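Local coordinates for probable oxidoreductase (Pseudomonas aeruginosa, PDB 4B7C), which probably catalyses an NADP-dependent oxidation or reduction, as a Rossmann-fold member of the medium-chain dehydrogenase/reductase family, at residues T31-P36 and Q103-G108; G182-C187 and A199-N204; Q304-I309 and E327-L332. All blocks are in the same frame, centred on the assembly; numbering follows the deposited sequence.

Contact 1: T31-P36 and Q103-G108; sequences TPLGEP and QDYFIG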
loop_
_atom_site.group_PDB
_atom_site.type_symbol
_atom_site.label_atom_id
_atom_site.label_comp_id
_atom_site.label_asym_id
_atom_site.label_seq_id
_atom_site.Cartn_x
_atom_site.Cartn_y
_atom_site.Cartn_z
ATOM N N THR B 31 14.930 -26.764 33.746
ATOM C CA THR B 31 15.378 -25.667 34.587
ATOM C C THR B 31 14.640 -25.715 35.919
ATOM O O THR B 31 13.445 -26.022 35.960
ATOM C CB THR B 31 15.099 -24.319 33.906
ATOM O OG1 THR B 31 15.683 -24.324 32.594
ATOM C CG2 THR B 31 15.704 -23.165 34.710
ATOM N N PRO B 32 15.338 -25.393 37.018
ATOM C CA PRO B 32 14.608 -25.349 38.281
ATOM C C PRO B 32 13.569 -24.235 38.290
ATOM O O PRO B 32 13.847 -23.114 37.862
ATOM C CB PRO B 32 15.696 -25.077 39.336
ATOM C CG PRO B 32 17.002 -25.231 38.643
ATOM C CD PRO B 32 16.759 -25.055 37.178
ATOM N N LEU B 33 12.386 -24.549 38.801
ATOM C CA LEU B 33 11.308 -23.571 38.862
ATOM C C LEU B 33 11.607 -22.555 39.954
ATOM O O LEU B 33 11.686 -22.915 41.133
ATOM C CB LEU B 33 9.968 -24.244 39.150
ATOM C CG LEU B 33 8.754 -23.319 39.164
ATOM C CD1 LEU B 33 8.577 -22.627 37.818
ATOM C CD2 LEU B 33 7.515 -24.117 39.545
ATOM N N GLY B 34 11.722 -21.287 39.572
ATOM C CA GLY B 34 11.947 -20.214 40.547
ATOM C C GLY B 34 10.681 -19.755 41.253
ATOM O O GLY B 34 9.639 -20.418 41.201
ATOM N N GLU B 35 10.776 -18.620 41.937
ATOM C CA GLU B 35 9.619 -17.974 42.582
ATOM C C GLU B 35 9.440 -16.592 41.964
ATOM O O GLU B 35 10.413 -15.966 41.590
ATOM C CB GLU B 35 9.784 -17.944 44.122
ATOM C CG GLU B 35 10.966 -17.190 44.667
ATOM C CD GLU B 35 11.055 -17.269 46.193
ATOM O OE1 GLU B 35 11.070 -18.421 46.647
ATOM O OE2 GLU B 35 11.111 -16.240 46.940
ATOM N N PRO B 36 8.190 -16.129 41.812
ATOM C CA PRO B 36 8.060 -14.779 41.272
ATOM C C PRO B 36 8.580 -13.734 42.238
ATOM O O PRO B 36 8.354 -13.823 43.448
ATOM C CB PRO B 36 6.546 -14.615 41.084
ATOM C CG PRO B 36 5.948 -15.517 42.101
ATOM C CD PRO B 36 6.880 -16.694 42.173
ATOM N N GLN B 103 7.083 -23.548 27.397
ATOM C CA GLN B 103 7.557 -24.070 28.670
ATOM C C GLN B 103 6.383 -24.485 29.572
ATOM O O GLN B 103 5.226 -24.193 29.271
ATOM C CB GLN B 103 8.415 -23.031 29.393
ATOM C CG GLN B 103 7.711 -21.711 29.624
ATOM C CD GLN B 103 8.606 -20.644 30.195
ATOM O OE1 GLN B 103 9.666 -20.925 30.775
ATOM N NE2 GLN B 103 8.174 -19.390 30.042
ATOM N N ASP B 104 6.703 -25.186 30.655
ATOM C CA ASP B 104 5.686 -25.656 31.621
ATOM C C ASP B 104 5.113 -24.498 32.437
ATOM O O ASP B 104 3.913 -24.451 32.709
ATOM C CB ASP B 104 6.271 -26.673 32.606
ATOM C CG ASP B 104 6.495 -28.045 31.988
ATOM O OD1 ASP B 104 5.604 -28.555 31.274
ATOM O OD2 ASP B 104 7.595 -28.606 32.218
ATOM N N TYR B 105 6.003 -23.594 32.836
ATOM C CA TYR B 105 5.651 -22.493 33.729
ATOM C C TYR B 105 6.200 -21.177 33.225
ATOM O O TYR B 105 7.329 -21.124 32.729
ATOM C CB TYR B 105 6.234 -22.709 35.125
ATOM C CG TYR B 105 5.717 -23.915 35.859
ATOM C CD1 TYR B 105 4.586 -23.826 36.669
ATOM C CD2 TYR B 105 6.363 -25.141 35.761
ATOM C CE1 TYR B 105 4.111 -24.926 37.356
ATOM C CE2 TYR B 105 5.891 -26.250 36.436
ATOM C CZ TYR B 105 4.769 -26.133 37.245
ATOM O OH TYR B 105 4.291 -27.226 37.914
ATOM N N PHE B 106 5.398 -20.123 33.361
ATOM C CA PHE B 106 5.846 -18.756 33.099
ATOM C C PHE B 106 6.033 -18.020 34.410
ATOM O O PHE B 106 5.136 -18.024 35.261
ATOM C CB PHE B 106 4.855 -17.981 32.231
ATOM C CG PHE B 106 5.123 -16.495 32.193
ATOM C CD1 PHE B 106 6.017 -15.957 31.276
ATOM C CD2 PHE B 106 4.497 -15.632 33.102
ATOM C CE1 PHE B 106 6.270 -14.598 31.239
ATOM C CE2 PHE B 106 4.752 -14.272 33.073
ATOM C CZ PHE B 106 5.643 -13.751 32.143
ATOM N N ILE B 107 7.196 -17.404 34.568
ATOM C CA ILE B 107 7.461 -16.482 35.665
ATOM C C ILE B 107 7.963 -15.170 35.098
ATOM O O ILE B 107 8.940 -15.137 34.362
ATOM C CB ILE B 107 8.513 -16.991 36.658
ATOM C CG1 ILE B 107 8.001 -18.215 37.415
ATOM C CG2 ILE B 107 8.843 -15.936 37.690
ATOM C CD1 ILE B 107 8.980 -18.692 38.487
ATOM N N GLY B 108 7.273 -14.088 35.434
ATOM C CA GLY B 108 7.681 -12.768 34.978
ATOM C C GLY B 108 6.626 -11.690 35.130
ATOM O O GLY B 108 5.528 -11.930 35.657
#
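Leu33 and Pro36 meet Tyr105 and Ile107 in a small apolar contact at the surface of the GroES-like N-terminal domain, where the turn that follows strand 26-32 passes over strand 105-108. The two segments share no hydrogen bond, and the 252 Å² they bury between them comes largely from Leu33, Tyr105 and Ile107. At the centre is a CH-pi interaction. Leu33 CD2 stands 3.9 Å from the centroid of the Tyr105 ring and only 1° off the ring normal, so that this methyl is almost equally far from all six ring carbons. The other branch covers the root of the same side chain, with Leu33 CD1 3.6 Å from Tyr105 CB. The two side chains cross at about a right angle, and both leucine methyls rest on the one aromatic residue. Leu33 CD1 also lies 4.0 Å from Ile107 CD1, which links the two strand residues through a single methyl.

Ile107 takes over further along the turn. Its CD1 is anti to CA (chi2 -176°), and the extended branch touches the backbone of the loop, 3.3 Å from Gly34 O. The shorter branch reaches the end of the segment, where Ile107 CG2 is 3.8 Å from Pro36 CA. Phe106, between the two contact-making residues, directs its CB away from the turn, as expected in an extended strand.

Strand 41-49, the antiparallel neighbour of 105-108, completes the apolar cluster through Leu42, on which Leu33, Pro36 and Ile107 all pack. The Tyr105 ring has a cation-pi partner in Lys44 of that strand and touches Leu83 of strand 77-85, while Pro36 also leans on Val84 of strand 77-85.

Contact 2: G182-C187 and A199-N204; sequences GGAEKC and AIDYKN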
loop_
_atom_site.group_PDB
_atom_site.type_symbol
_atom_site.label_atom_id
_atom_site.label_comp_id
_atom_site.label_asym_id
_atom_site.label_seq_id
_atom_site.Cartn_x
_atom_site.Cartn_y
_atom_site.Cartn_z
ATOM N N GLY B 182 -5.515 -24.004 -0.160
ATOM C CA GLY B 182 -4.859 -25.121 -0.838
ATOM C C GLY B 182 -5.501 -26.459 -0.507
ATOM O O GLY B 182 -5.492 -26.896 0.641
ATOM N N GLY B 183 -6.078 -27.102 -1.518
ATOM C CA GLY B 183 -6.674 -28.439 -1.359
ATOM C C GLY B 183 -8.192 -28.455 -1.372
ATOM O O GLY B 183 -8.844 -27.501 -0.946
ATOM N N ALA B 184 -8.751 -29.563 -1.857
ATOM C CA ALA B 184 -10.200 -29.700 -2.053
ATOM C C ALA B 184 -10.982 -29.725 -0.743
ATOM O O ALA B 184 -12.090 -29.188 -0.671
ATOM C CB ALA B 184 -10.501 -30.958 -2.857
ATOM N N GLU B 185 -10.405 -30.342 0.284
ATOM C CA GLU B 185 -11.098 -30.495 1.574
ATOM C C GLU B 185 -11.250 -29.149 2.277
ATOM O O GLU B 185 -12.328 -28.813 2.771
ATOM C CB GLU B 185 -10.382 -31.497 2.502
ATOM C CG GLU B 185 -11.062 -31.798 3.834
ATOM C CD GLU B 185 -12.584 -31.615 3.826
ATOM O OE1 GLU B 185 -13.291 -31.778 2.813
ATOM O OE2 GLU B 185 -13.122 -31.274 4.862
ATOM N N LYS B 186 -10.166 -28.383 2.317
ATOM C CA LYS B 186 -10.205 -27.032 2.893
ATOM C C LYS B 186 -11.271 -26.180 2.217
ATOM O O LYS B 186 -12.070 -25.522 2.882
ATOM C CB LYS B 186 -8.839 -26.351 2.786
ATOM C CG LYS B 186 -7.844 -26.820 3.834
ATOM C CD LYS B 186 -6.499 -26.122 3.686
ATOM C CE LYS B 186 -5.533 -26.527 4.791
ATOM N NZ LYS B 186 -4.245 -25.786 4.690
ATOM N N CYS B 187 -11.288 -26.208 0.889
ATOM C CA CYS B 187 -12.231 -25.394 0.109
ATOM C C CYS B 187 -13.679 -25.801 0.341
ATOM O O CYS B 187 -14.563 -24.945 0.473
ATOM C CB CYS B 187 -11.883 -25.437 -1.376
ATOM S SG CYS B 187 -10.363 -24.512 -1.750
ATOM N N ALA B 199 -14.928 -20.630 -2.850
ATOM C CA ALA B 199 -13.580 -20.986 -2.438
ATOM C C ALA B 199 -12.791 -21.418 -3.645
ATOM O O ALA B 199 -13.258 -22.234 -4.429
ATOM C CB ALA B 199 -13.601 -22.106 -1.416
ATOM N N ILE B 200 -11.588 -20.877 -3.791
ATOM C CA ILE B 200 -10.733 -21.205 -4.922
ATOM C C ILE B 200 -9.571 -22.051 -4.449
ATOM O O ILE B 200 -8.805 -21.635 -3.581
ATOM C CB ILE B 200 -10.193 -19.943 -5.628
ATOM C CG1 ILE B 200 -11.350 -19.092 -6.175
ATOM C CG2 ILE B 200 -9.249 -20.335 -6.755
ATOM C CD1 ILE B 200 -10.969 -17.652 -6.455
ATOM N N ASP B 201 -9.445 -23.238 -5.035
ATOM C CA ASP B 201 -8.353 -24.156 -4.722
ATOM C C ASP B 201 -7.171 -23.854 -5.629
ATOM O O ASP B 201 -7.063 -24.398 -6.728
ATOM C CB ASP B 201 -8.796 -25.616 -4.891
ATOM C CG ASP B 201 -7.728 -26.617 -4.463
ATOM O OD1 ASP B 201 -6.593 -26.217 -4.119
ATOM O OD2 ASP B 201 -8.032 -27.830 -4.468
ATOM N N TYR B 202 -6.263 -23.012 -5.148
ATOM C CA TYR B 202 -5.150 -22.526 -5.979
ATOM C C TYR B 202 -4.158 -23.629 -6.362
ATOM O O TYR B 202 -3.419 -23.495 -7.335
ATOM C CB TYR B 202 -4.419 -21.349 -5.313
ATOM C CG TYR B 202 -3.555 -21.716 -4.121
ATOM C CD1 TYR B 202 -4.098 -21.774 -2.842
ATOM C CD2 TYR B 202 -2.196 -21.969 -4.268
ATOM C CE1 TYR B 202 -3.315 -22.097 -1.748
ATOM C CE2 TYR B 202 -1.404 -22.296 -3.178
ATOM C CZ TYR B 202 -1.971 -22.358 -1.921
ATOM O OH TYR B 202 -1.199 -22.678 -0.831
ATOM N N LYS B 203 -4.148 -24.716 -5.599
ATOM C CA LYS B 203 -3.260 -25.853 -5.902
ATOM C C LYS B 203 -3.774 -26.746 -7.026
ATOM O O LYS B 203 -2.992 -27.429 -7.673
ATOM C CB LYS B 203 -3.030 -26.717 -4.667
ATOM C CG LYS B 203 -2.013 -26.140 -3.714
ATOM C CD LYS B 203 -1.602 -27.126 -2.655
ATOM C CE LYS B 203 -0.518 -26.542 -1.774
ATOM N NZ LYS B 203 0.050 -27.530 -0.814
ATOM N N ASN B 204 -5.086 -26.745 -7.233
ATOM C CA ASN B 204 -5.722 -27.626 -8.226
ATOM C C ASN B 204 -6.431 -26.881 -9.352
ATOM O O ASN B 204 -7.023 -27.493 -10.242
ATOM C CB ASN B 204 -6.724 -28.559 -7.540
ATOM C CG ASN B 204 -6.062 -29.613 -6.684
ATOM O OD1 ASN B 204 -5.053 -30.202 -7.074
ATOM N ND2 ASN B 204 -6.650 -29.885 -5.524
#
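Asp201, in the segment 199-204, reaches across to the start of helix 184-193 and meets it with every atom of its side chain. Its CB packs 3.7 Å from Cys187 SG. CG, anti to the backbone N (chi1 -175°), lies 3.4 Å from Gly183 N. Beyond it, OD1 accepts a hydrogen bond from Gly183 N at 2.8 Å, fairly straight at 162°, with the donor well above the carboxylate plane. The same oxygen takes a weak bond from the backbone N of Lys203. OD2 is gripped from its own segment by Asn204 ND2 at 2.7 Å; Ala184 N is near it, but at a poor angle for bonding. Elsewhere in the contact, Cys187 CB rests 3.7 Å from Ala199 CB, and Tyr202 CE1 approaches Gly182 N to 3.3 Å.

The contact closes a beta-alpha-beta unit of the Rossmann domain, joining the turn after strand 176-181 to the segment that continues strand 198-201, a region where such folds commonly meet the adenosine part of the cofactor. Gly183 is the N-cap residue, so Asp201 sets a carboxylate beside the helix's N-terminal end, whose dipole would be expected to favour its ionised form.

Contact 3: Q304-I309 and E327-L332; sequences QSREDI and ENFGKL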
loop_
_atom_site.group_PDB
_atom_site.type_symbol
_atom_site.label_atom_id
_atom_site.label_comp_id
_atom_site.label_asym_id
_atom_site.label_seq_id
_atom_site.Cartn_x
_atom_site.Cartn_y
_atom_site.Cartn_z
ATOM N N GLN B 304 -18.312 -19.835 13.775
ATOM C CA GLN B 304 -17.742 -21.099 14.277
ATOM C C GLN B 304 -16.240 -21.029 14.457
ATOM O O GLN B 304 -15.566 -20.400 13.649
ATOM C CB GLN B 304 -18.000 -22.237 13.279
ATOM C CG GLN B 304 -19.437 -22.698 13.175
ATOM C CD GLN B 304 -19.637 -23.671 12.033
ATOM O OE1 GLN B 304 -20.600 -23.556 11.296
ATOM N NE2 GLN B 304 -18.723 -24.619 11.879
ATOM N N SER B 305 -15.722 -21.741 15.461
ATOM C CA SER B 305 -14.292 -21.815 15.711
ATOM C C SER B 305 -13.800 -23.248 15.881
ATOM O O SER B 305 -14.278 -23.988 16.736
ATOM C CB SER B 305 -13.927 -21.013 16.962
ATOM O OG SER B 305 -12.516 -20.947 17.128
ATOM N N ARG B 306 -12.792 -23.617 15.100
ATOM C CA ARG B 306 -12.176 -24.951 15.229
ATOM C C ARG B 306 -10.747 -24.867 15.751
ATOM O O ARG B 306 -9.912 -24.126 15.226
ATOM C CB ARG B 306 -12.197 -25.808 13.938
ATOM C CG ARG B 306 -11.568 -25.178 12.711
ATOM C CD ARG B 306 -11.837 -26.015 11.460
ATOM N NE ARG B 306 -11.626 -27.459 11.660
ATOM C CZ ARG B 306 -11.354 -28.312 10.680
ATOM N NH1 ARG B 306 -11.245 -27.879 9.430
ATOM N NH2 ARG B 306 -11.172 -29.601 10.960
ATOM N N GLU B 307 -10.462 -25.681 16.759
ATOM C CA GLU B 307 -9.110 -25.822 17.275
ATOM C C GLU B 307 -8.584 -27.237 17.055
ATOM O O GLU B 307 -9.290 -28.223 17.256
ATOM C CB GLU B 307 -9.044 -25.472 18.757
ATOM C CG GLU B 307 -9.407 -24.024 19.067
ATOM C CD GLU B 307 -10.905 -23.788 19.154
ATOM O OE1 GLU B 307 -11.629 -24.731 19.522
ATOM O OE2 GLU B 307 -11.362 -22.670 18.844
ATOM N N ASP B 308 -7.337 -27.318 16.608
ATOM C CA ASP B 308 -6.634 -28.589 16.473
ATOM C C ASP B 308 -5.681 -28.733 17.649
ATOM O O ASP B 308 -4.616 -28.107 17.679
ATOM C CB ASP B 308 -5.876 -28.652 15.133
ATOM C CG ASP B 308 -5.174 -29.984 14.909
ATOM O OD1 ASP B 308 -5.597 -31.003 15.498
ATOM O OD2 ASP B 308 -4.191 -30.006 14.127
ATOM N N ILE B 309 -6.063 -29.574 18.606
ATOM C CA ILE B 309 -5.324 -29.712 19.860
ATOM C C ILE B 309 -4.414 -30.930 19.868
ATOM O O ILE B 309 -4.869 -32.067 19.742
ATOM C CB ILE B 309 -6.271 -29.775 21.069
ATOM C CG1 ILE B 309 -6.996 -28.441 21.213
ATOM C CG2 ILE B 309 -5.489 -30.051 22.352
ATOM C CD1 ILE B 309 -8.268 -28.530 22.043
ATOM N N GLU B 327 -1.382 -29.196 6.802
ATOM C CA GLU B 327 -1.895 -30.388 7.432
ATOM C C GLU B 327 -2.916 -30.004 8.486
ATOM O O GLU B 327 -4.083 -30.436 8.422
ATOM C CB GLU B 327 -0.742 -31.166 8.034
ATOM C CG GLU B 327 -0.993 -32.657 8.173
ATOM C CD GLU B 327 0.113 -33.376 8.906
ATOM O OE1 GLU B 327 1.295 -33.284 8.508
ATOM O OE2 GLU B 327 -0.220 -34.043 9.894
ATOM N N ASN B 328 -2.494 -29.135 9.409
ATOM C CA ASN B 328 -3.334 -28.811 10.581
ATOM C C ASN B 328 -4.734 -28.416 10.114
ATOM O O ASN B 328 -4.883 -27.745 9.099
ATOM C CB ASN B 328 -2.706 -27.743 11.535
ATOM C CG ASN B 328 -2.532 -26.373 10.865
ATOM O OD1 ASN B 328 -3.261 -25.403 11.149
ATOM N ND2 ASN B 328 -1.564 -26.291 9.959
ATOM N N PHE B 329 -5.756 -28.915 10.800
ATOM C CA PHE B 329 -7.130 -28.576 10.471
ATOM C C PHE B 329 -7.763 -27.736 11.575
ATOM O O PHE B 329 -8.377 -28.209 12.537
ATOM C CB PHE B 329 -7.948 -29.781 9.980
ATOM C CG PHE B 329 -8.111 -29.799 8.475
ATOM C CD1 PHE B 329 -6.987 -29.865 7.664
ATOM C CD2 PHE B 329 -9.359 -29.719 7.868
ATOM C CE1 PHE B 329 -7.097 -29.866 6.287
ATOM C CE2 PHE B 329 -9.477 -29.714 6.485
ATOM C CZ PHE B 329 -8.344 -29.792 5.693
ATOM N N GLY B 330 -7.570 -26.442 11.375
ATOM C CA GLY B 330 -7.978 -25.430 12.309
ATOM C C GLY B 330 -6.815 -24.928 13.136
ATOM O O GLY B 330 -5.688 -25.412 12.998
ATOM N N LYS B 331 -7.111 -23.977 14.017
ATOM C CA LYS B 331 -6.092 -23.293 14.808
ATOM C C LYS B 331 -5.288 -24.278 15.643
ATOM O O LYS B 331 -5.839 -25.033 16.439
ATOM C CB LYS B 331 -6.741 -22.234 15.701
ATOM C CG LYS B 331 -5.883 -21.795 16.884
ATOM C CD LYS B 331 -4.791 -20.869 16.446
ATOM C CE LYS B 331 -3.789 -20.617 17.538
ATOM N NZ LYS B 331 -2.422 -20.852 17.021
ATOM N N LEU B 332 -3.977 -24.281 15.434
ATOM C CA LEU B 332 -3.112 -25.261 16.079
ATOM C C LEU B 332 -2.805 -24.850 17.511
ATOM O O LEU B 332 -2.222 -23.789 17.772
ATOM C CB LEU B 332 -1.812 -25.467 15.289
ATOM C CG LEU B 332 -0.952 -26.656 15.709
ATOM C CD1 LEU B 332 -1.723 -27.965 15.744
ATOM C CD2 LEU B 332 0.195 -26.765 14.709
#
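Arg306 and Phe329 run side by side and point the same way, their guanidinium and ring planes 77° apart. Arg306 NH2 lies in the ring plane at its edge, and NH1 comes within 3.1 Å of Phe329 CD2. One face of the guanidinium is covered off-centre by Phe329 O, 3.2 Å above its plane, at angles too poor for a hydrogen bond. Another aromatic, Phe189, is a cation-pi partner of the arginine. Nearer the backbone, Arg306 CG lies between the backbone N and the carbonyl carbon (chi1 56°) and sits 3.6 Å from Gly330 CA, a close approach at a residue without a side chain.

Just past Gly330 the segments become parallel neighbours, Glu307 paired with Lys331 and Asp308 with Leu332. Lys331 N donates to Arg306 O, and Asp308 N to Lys331 O at 2.7 Å. These strands, 307-311 and 331-335, are the two arms of a beta-alpha-beta unit whose crossover carries helix 316-321.

Glu307 and Lys331 face one side of the sheet but do not bond each other. Glu307 is held by Ser305, Ser128 and Arg125, whereas Lys331 NZ bonds Leu332 O, Ser49 and Asp51. On the other side, Asp308 and Leu332 lie alongside, pointing the same way, with Leu332 CD1 3.6 Å from Asp308 OD2. Asn328 crosses Asp308 obliquely, its amide plane within 6° of the carboxylate, and only its CB touches, 3.7 Å from Asp308 OD2. Lys322 serves both polar groups, its NZ in a salt bridge with Asp308 OD2 and its carbonyl O accepting from Asn328 ND2.

Contact 3 lies between the other two. Its centre is about 17 Å from that of contact 2 and about 28 Å from that of contact 1, whereas contacts 1 and 2 sit on opposite sides of the chain's centre, with centres about 43 Å apart. Contacts 2 and 3 touch directly: Phe329 CZ lies 3.5 Å from Lys186 CG, and Glu185 also packs on the ring, so helix 184-193 of the Rossmann domain meets the segment leading into strand 331-335. That strand pairs with 41-49, which also pairs with 105-108 of contact 1. Contact 2 is the one set in the Rossmann domain, the probable site of NADP binding.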